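Local coordinates for protein lysozyme C (Equus asinus, PDB 5XUW) that hydrolyses the beta-1,4 bonds between N-acetylmuramic acid and N-acetylglucosamine in bacterial peptidoglycan, and binds one calcium ion, at residues S81-L84 / D90-S93; K62-D67 / S73-I78. All coordinates share one frame; numbering follows the deposited sequence.

How the contacts relate
Both contacts lie in the region between strand 59-60 and helix 89-100, contact 1 reaching into the helix, and along the chain they follow one another. Leaving strand 59-60, the chain runs through 62-67, swings out and returns as 73-78, where contact 2 closes the first loop. It then passes through a 3-10 turn that includes 81-82, and contact 1 closes a second loop, with the same five-residue connection, when 81-84 meets the first turn of helix 89-100 around calcium. The two neither nest nor cross but touch: Ile78 CD1 packs on Asp90 CB at 3.5 Å, and Leu83 CD1 on Cys65 SG. Disulfides Cys65-Cys80 and Cys76-Cys94 tie the long loop to itself and to the helix.

Contact 1: S81-L84 / D90-S93; sequences SKLL and DDIS. With CA (calcium ion), chain C.
A calcium ion joins the two segments, drawing the backbone oxygen of Lys82 and the carboxylates of Asp90 and Asp91 onto one centre. The metal bonds are 2.3 Å from Lys82 O, 2.4 Å from Asp90 OD1 and 2.5 Å from Asp91 OD1. Asp85 OD1, the backbone oxygen of Asn87 and two waters bring the coordination to seven. Each aspartate uses one oxygen on the metal. With chi1 at 51°, Asp90 folds its carboxylate between its own N and carbonyl carbon, facing the ion; its second oxygen, OD2, takes a weak hydrogen bond from one of the metal-bound waters. Asp91 N also reaches Asp90 OD1, though weakly, with an N-H...O angle of 118°. The ion probably offsets the repulsion expected between Asp90 OD1 and Asp91 OD1, only 2.9 Å apart, and holds both carboxylates in their charged form. Asp91 OD2 points off the metal and over the Leu83 backbone, 3.4 Å from Leu83 CA, while Leu83 CD2 lies against the Asp91 carboxylate as the two side chains run antiparallel alongside each other. The Lys82 side chain crosses that of Asp90 at about a right angle; CB is 3.7 Å from Asp90 OD2, but bends at chi3 and chi4 leave NZ 4.9 Å from the same oxygen, without a salt bridge. Two backbone oxygens from the loop and three carboxylates, the last two from the start of helix 89-100, make up the calcium-binding loop known from alpha-lactalbumin and the calcium-binding C-type lysozymes.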
ATOM      1  N   SER A  81     -13.091   5.705  -2.586  1.00 21.06           N
ATOM      2  CA  SER A  81     -13.026   5.872  -4.047  1.00 21.21           C
ATOM      3  C   SER A  81     -11.775   6.604  -4.542  1.00 20.78           C
ATOM      4  O   SER A  81     -11.314   6.350  -5.662  1.00 20.15           O
ATOM      5  CB  SER A  81     -14.279   6.596  -4.559  1.00 21.73           C
ATOM      6  OG  SER A  81     -14.445   7.843  -3.907  1.00 23.08           O
ATOM      7  N   LYS A  82     -11.218   7.482  -3.709  1.00 19.56           N
ATOM      8  CA  LYS A  82      -9.996   8.214  -4.049  1.00 20.44           C
ATOM      9  C   LYS A  82      -8.738   7.345  -3.997  1.00 19.41           C
ATOM     10  O   LYS A  82      -7.650   7.797  -4.354  1.00 18.93           O
ATOM     11  CB  LYS A  82      -9.839   9.420  -3.138  1.00 21.88           C
ATOM     12  CG  LYS A  82     -11.020  10.387  -3.243  1.00 23.09           C
ATOM     13  CD  LYS A  82     -11.079  11.349  -2.075  1.00 25.51           C
ATOM     14  CE  LYS A  82     -10.080  12.471  -2.230  1.00 26.39           C
ATOM     15  NZ  LYS A  82     -10.528  13.473  -3.234  1.00 27.50           N
ATOM     16  N   LEU A  83      -8.889   6.104  -3.540  1.00 18.63           N
ATOM     17  CA  LEU A  83      -7.818   5.114  -3.590  1.00 18.36           C
ATOM     18  C   LEU A  83      -7.952   4.189  -4.803  1.00 18.16           C
ATOM     19  O   LEU A  83      -7.278   3.166  -4.865  1.00 18.44           O
ATOM     20  CB  LEU A  83      -7.827   4.303  -2.289  1.00 18.75           C
ATOM     21  CG  LEU A  83      -7.808   5.146  -1.009  1.00 18.98           C
ATOM     22  CD1 LEU A  83      -8.014   4.269   0.217  1.00 19.55           C
ATOM     23  CD2 LEU A  83      -6.509   5.936  -0.910  1.00 19.67           C
ATOM     24  N   LEU A  84      -8.828   4.531  -5.750  1.00 17.46           N
ATOM     25  CA  LEU A  84      -9.014   3.739  -6.963  1.00 17.42           C
ATOM     26  C   LEU A  84      -8.676   4.506  -8.239  1.00 17.09           C
ATOM     27  O   LEU A  84      -8.794   3.947  -9.319  1.00 17.77           O
ATOM     28  CB  LEU A  84     -10.447   3.205  -7.025  1.00 17.59           C
ATOM     29  CG  LEU A  84     -10.878   2.233  -5.924  1.00 18.16           C
ATOM     30  CD1 LEU A  84     -12.350   1.888  -6.092  1.00 18.76           C
ATOM     31  CD2 LEU A  84     -10.035   0.967  -5.926  1.00 18.14           C
ATOM     32  N   ASP A  90      -2.400  10.448  -2.438  1.00 16.74           N
ATOM     33  CA  ASP A  90      -3.238  10.298  -1.245  1.00 16.99           C
ATOM     34  C   ASP A  90      -3.171   8.871  -0.690  1.00 16.48           C
ATOM     35  O   ASP A  90      -3.197   8.673   0.541  1.00 15.76           O
ATOM     36  CB  ASP A  90      -4.679  10.804  -1.440  1.00 17.37           C
ATOM     37  CG  ASP A  90      -5.368  10.241  -2.667  1.00 18.02           C
ATOM     38  OD1 ASP A  90      -4.874   9.258  -3.260  1.00 18.16           O
ATOM     39  OD2 ASP A  90      -6.425  10.806  -3.055  1.00 19.00           O
ATOM     40  N   ASP A  91      -3.024   7.887  -1.574  1.00 15.61           N
ATOM     41  CA  ASP A  91      -2.744   6.492  -1.139  1.00 15.46           C
ATOM     42  C   ASP A  91      -1.452   6.424  -0.330  1.00 15.05           C
ATOM     43  O   ASP A  91      -1.387   5.755   0.722  1.00 14.80           O
ATOM     44  CB  ASP A  91      -2.616   5.522  -2.319  1.00 15.52           C
ATOM     45  CG  ASP A  91      -3.829   5.511  -3.222  1.00 16.58           C
ATOM     46  OD1 ASP A  91      -4.107   6.554  -3.838  1.00 16.35           O
ATOM     47  OD2 ASP A  91      -4.477   4.450  -3.348  1.00 16.97           O
ATOM     48  N   ILE A  92      -0.427   7.120  -0.816  1.00 15.13           N
ATOM     49  CA  ILE A  92       0.882   7.146  -0.145  1.00 15.46           C
ATOM     50  C   ILE A  92       0.784   7.831   1.219  1.00 16.02           C
ATOM     51  O   ILE A  92       1.311   7.335   2.215  1.00 15.50           O
ATOM     52  CB  ILE A  92       1.944   7.850  -1.015  1.00 15.38           C
ATOM     53  CG1 ILE A  92       2.324   6.959  -2.207  1.00 15.18           C
ATOM     54  CG2 ILE A  92       3.186   8.217  -0.204  1.00 15.62           C
ATOM     55  CD1 ILE A  92       3.037   7.691  -3.319  1.00 15.50           C
ATOM     56  N   SER A  93       0.144   8.988   1.257  1.00 16.75           N
ATOM     57  CA  SER A  93      -0.037   9.679   2.534  1.00 18.03           C
ATOM     58  C   SER A  93      -0.762   8.799   3.548  1.00 17.39           C
ATOM     59  O   SER A  93      -0.392   8.796   4.719  1.00 16.77           O
ATOM     60  CB  SER A  93      -0.761  11.004   2.352  1.00 19.84           C
ATOM     61  OG  SER A  93      -1.967  10.809   1.666  1.00 24.55           O
TER
HETATM   62 CA    CA C 201      -5.528   7.991  -5.245  1.00 17.61          CA
HETATM   63  O   HOH W   1      -5.941  10.268  -5.714  1.00 25.01           O
HETATM   64  O   HOH W   2      -5.361   5.808  -6.253  1.00 17.90           O

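Contact 2: K62-D67 / S73-I78; sequences KWWCKD and SNACNI
Four backbone hydrogen bonds fasten 62-67 to 73-78: Ser73 N donates to Lys62 O, Ala75 N to Trp63 O, Cys76 N to Trp64 O and Lys66 N to Ile78 O, each at 2.9 Å. The bond from Ala75 N to Trp63 O is nearly straight, with an N-H...O angle of 166°. Three successive carbonyls of 62-64 are therefore engaged by 73-76, and the last bond runs the other way, from 62-67 to 73-78. Neither segment is a regular strand; a type I beta turn from Asn74 to Asn77, closed by Asn77 N on Asn74 O, curls the second one around Trp64 O. This is the long irregular loop of the beta domain in C-type lysozymes, and it carries two disulfides: Cys65 to Cys80 within the loop and Cys76 to Cys94 on helix 89-100. Packing begins at the six-membered ring of Trp64, where CE3 touches Ala75 CB at 3.6 Å and Cys76 SG at 3.9 Å. Cys76 SG lies 5.1 Å from the centroid of the Trp64 six-membered ring and 66° off its normal, an oblique sulfur-aromatic contact; Arg97 and Val98 of the helix also touch this indole. Chi1 of -62° sets Cys76 SG beside its own N, which leaves it near Trp64 CE3 while it bonds to Cys94. Cys65 CB packs on Ile78 CG2. Nearer the surface, the aliphatic chain of Lys66, extended beyond CG, passes over the end of Asn74, while Ser73 OG sits at the edge of the Trp63 ring, 3.9 Å from CD1.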
ATOM      1  N   LYS A  62     -12.539  -0.018   7.230  1.00 25.52           N
ATOM      2  CA  LYS A  62     -12.909  -0.045   8.646  1.00 26.48           C
ATOM      3  C   LYS A  62     -12.082   0.933   9.471  1.00 26.06           C
ATOM      4  O   LYS A  62     -12.609   1.557  10.382  1.00 24.48           O
ATOM      5  CB  LYS A  62     -12.757  -1.462   9.209  1.00 28.37           C
ATOM      6  CG  LYS A  62     -12.995  -1.570  10.709  1.00 30.64           C
ATOM      7  CD  LYS A  62     -13.120  -3.019  11.136  1.00 33.09           C
ATOM      8  CE  LYS A  62     -13.325  -3.143  12.635  1.00 34.61           C
ATOM      9  NZ  LYS A  62     -13.545  -4.561  13.030  1.00 35.48           N
ATOM     10  N   TRP A  63     -10.788   1.034   9.180  1.00 25.36           N
ATOM     11  CA  TRP A  63      -9.894   1.906   9.936  1.00 26.53           C
ATOM     12  C   TRP A  63      -9.367   3.113   9.186  1.00 23.34           C
ATOM     13  O   TRP A  63      -9.073   4.125   9.818  1.00 23.54           O
ATOM     14  CB  TRP A  63      -8.711   1.098  10.486  1.00 30.22           C
ATOM     15  CG  TRP A  63      -9.065   0.204  11.660  1.00 34.97           C
ATOM     16  CD1 TRP A  63     -10.060   0.400  12.583  1.00 37.55           C
ATOM     17  CD2 TRP A  63      -8.401  -1.003  12.043  1.00 39.41           C
ATOM     18  NE1 TRP A  63     -10.064  -0.621  13.499  1.00 41.16           N
ATOM     19  CE2 TRP A  63      -9.054  -1.493  13.196  1.00 40.69           C
ATOM     20  CE3 TRP A  63      -7.317  -1.720  11.522  1.00 41.65           C
ATOM     21  CZ2 TRP A  63      -8.660  -2.671  13.842  1.00 43.12           C
ATOM     22  CZ3 TRP A  63      -6.921  -2.899  12.161  1.00 43.61           C
ATOM     23  CH2 TRP A  63      -7.596  -3.361  13.310  1.00 44.27           C
ATOM     24  N   TRP A  64      -9.245   3.021   7.861  1.00 21.02           N
ATOM     25  CA  TRP A  64      -8.421   3.963   7.117  1.00 20.38           C
ATOM     26  C   TRP A  64      -9.193   4.902   6.209  1.00 19.40           C
ATOM     27  O   TRP A  64      -8.935   6.094   6.220  1.00 19.27           O
ATOM     28  CB  TRP A  64      -7.343   3.199   6.340  1.00 20.07           C
ATOM     29  CG  TRP A  64      -6.538   2.334   7.251  1.00 20.30           C
ATOM     30  CD1 TRP A  64      -6.471   0.972   7.243  1.00 20.57           C
ATOM     31  CD2 TRP A  64      -5.727   2.768   8.340  1.00 20.79           C
ATOM     32  NE1 TRP A  64      -5.651   0.527   8.246  1.00 20.70           N
ATOM     33  CE2 TRP A  64      -5.182   1.609   8.943  1.00 21.05           C
ATOM     34  CE3 TRP A  64      -5.395   4.021   8.865  1.00 21.19           C
ATOM     35  CZ2 TRP A  64      -4.325   1.670  10.045  1.00 21.72           C
ATOM     36  CZ3 TRP A  64      -4.542   4.085   9.965  1.00 22.13           C
ATOM     37  CH2 TRP A  64      -4.015   2.911  10.541  1.00 22.22           C
ATOM     38  N   CYS A  65     -10.112   4.372   5.417  1.00 20.03           N
ATOM     39  CA  CYS A  65     -10.939   5.201   4.525  1.00 21.09           C
ATOM     40  C   CYS A  65     -12.405   4.937   4.788  1.00 21.63           C
ATOM     41  O   CYS A  65     -12.767   3.965   5.465  1.00 21.48           O
ATOM     42  CB  CYS A  65     -10.603   4.940   3.047  1.00 21.47           C
ATOM     43  SG  CYS A  65     -10.978   3.282   2.429  1.00 22.34           S
ATOM     44  N   LYS A  66     -13.252   5.803   4.242  1.00 22.59           N
ATOM     45  CA  LYS A  66     -14.695   5.638   4.382  1.00 24.68           C
ATOM     46  C   LYS A  66     -15.405   5.486   3.038  1.00 25.91           C
ATOM     47  O   LYS A  66     -15.183   6.246   2.101  1.00 23.94           O
ATOM     48  CB  LYS A  66     -15.310   6.765   5.214  1.00 26.27           C
ATOM     49  CG  LYS A  66     -15.204   8.161   4.630  1.00 28.51           C
ATOM     50  CD  LYS A  66     -16.324   9.059   5.138  1.00 29.99           C
ATOM     51  CE  LYS A  66     -16.064  10.496   4.725  1.00 31.40           C
ATOM     52  NZ  LYS A  66     -17.295  11.330   4.689  1.00 31.95           N
ATOM     53  N   ASP A  67     -16.199   4.432   2.942  1.00 28.54           N
ATOM     54  CA  ASP A  67     -17.233   4.329   1.933  1.00 32.08           C
ATOM     55  C   ASP A  67     -18.508   4.349   2.769  1.00 36.91           C
ATOM     56  O   ASP A  67     -18.444   4.219   3.995  1.00 38.83           O
ATOM     57  CB  ASP A  67     -17.069   3.075   1.053  1.00 31.21           C
ATOM     58  CG  ASP A  67     -17.027   1.767   1.846  1.00 31.93           C
ATOM     59  OD1 ASP A  67     -17.753   1.620   2.851  1.00 31.13           O
ATOM     60  OD2 ASP A  67     -16.273   0.861   1.436  1.00 30.90           O
ATOM     61  N   SER A  73     -13.454   4.261  11.183  1.00 23.50           N
ATOM     62  CA  SER A  73     -12.666   5.269  11.889  1.00 23.32           C
ATOM     63  C   SER A  73     -12.137   6.329  10.939  1.00 22.69           C
ATOM     64  O   SER A  73     -11.880   7.452  11.355  1.00 21.76           O
ATOM     65  CB  SER A  73     -11.489   4.631  12.615  1.00 23.09           C
ATOM     66  OG  SER A  73     -11.951   3.707  13.571  1.00 25.02           O
ATOM     67  N   ASN A  74     -11.932   5.956   9.675  1.00 22.86           N
ATOM     68  CA  ASN A  74     -11.489   6.891   8.648  1.00 22.51           C
ATOM     69  C   ASN A  74     -10.256   7.686   9.095  1.00 22.20           C
ATOM     70  O   ASN A  74     -10.208   8.922   8.996  1.00 21.47           O
ATOM     71  CB  ASN A  74     -12.651   7.812   8.257  1.00 23.07           C
ATOM     72  CG  ASN A  74     -12.361   8.644   7.022  1.00 23.72           C
ATOM     73  OD1 ASN A  74     -11.495   8.309   6.207  1.00 24.00           O
ATOM     74  ND2 ASN A  74     -13.086   9.744   6.879  1.00 23.78           N
ATOM     75  N   ALA A  75      -9.254   6.964   9.589  1.00 22.32           N
ATOM     76  CA  ALA A  75      -8.031   7.588  10.104  1.00 22.66           C
ATOM     77  C   ALA A  75      -7.221   8.372   9.061  1.00 22.81           C
ATOM     78  O   ALA A  75      -6.445   9.257   9.430  1.00 22.85           O
ATOM     79  CB  ALA A  75      -7.151   6.545  10.783  1.00 23.42           C
ATOM     80  N   CYS A  76      -7.392   8.047   7.777  1.00 22.46           N
ATOM     81  CA  CYS A  76      -6.771   8.819   6.689  1.00 22.16           C
ATOM     82  C   CYS A  76      -7.646   9.962   6.163  1.00 21.70           C
ATOM     83  O   CYS A  76      -7.219  10.687   5.266  1.00 21.44           O
ATOM     84  CB  CYS A  76      -6.371   7.894   5.535  1.00 21.55           C
ATOM     85  SG  CYS A  76      -5.150   6.668   6.042  1.00 20.97           S
ATOM     86  N   ASN A  77      -8.856  10.119   6.707  1.00 22.91           N
ATOM     87  CA  ASN A  77      -9.735  11.239   6.369  1.00 24.07           C
ATOM     88  C   ASN A  77      -9.980  11.315   4.862  1.00 24.01           C
ATOM     89  O   ASN A  77      -9.737  12.339   4.218  1.00 23.35           O
ATOM     90  CB  ASN A  77      -9.134  12.551   6.906  1.00 26.40           C
ATOM     91  CG  ASN A  77     -10.092  13.724   6.815  1.00 27.60           C
ATOM     92  OD1 ASN A  77     -11.308  13.550   6.778  1.00 29.08           O
ATOM     93  ND2 ASN A  77      -9.539  14.930   6.775  1.00 29.87           N
ATOM     94  N   ILE A  78     -10.442  10.204   4.298  1.00 23.45           N
ATOM     95  CA  ILE A  78     -10.539  10.100   2.850  1.00 23.01           C
ATOM     96  C   ILE A  78     -11.611   9.109   2.405  1.00 22.92           C
ATOM     97  O   ILE A  78     -11.816   8.061   3.035  1.00 21.26           O
ATOM     98  CB  ILE A  78      -9.148   9.752   2.262  1.00 23.71           C
ATOM     99  CG1 ILE A  78      -9.100  10.029   0.761  1.00 24.43           C
ATOM    100  CG2 ILE A  78      -8.742   8.314   2.581  1.00 23.56           C
ATOM    101  CD1 ILE A  78      -7.704   9.937   0.193  1.00 24.87           C
TER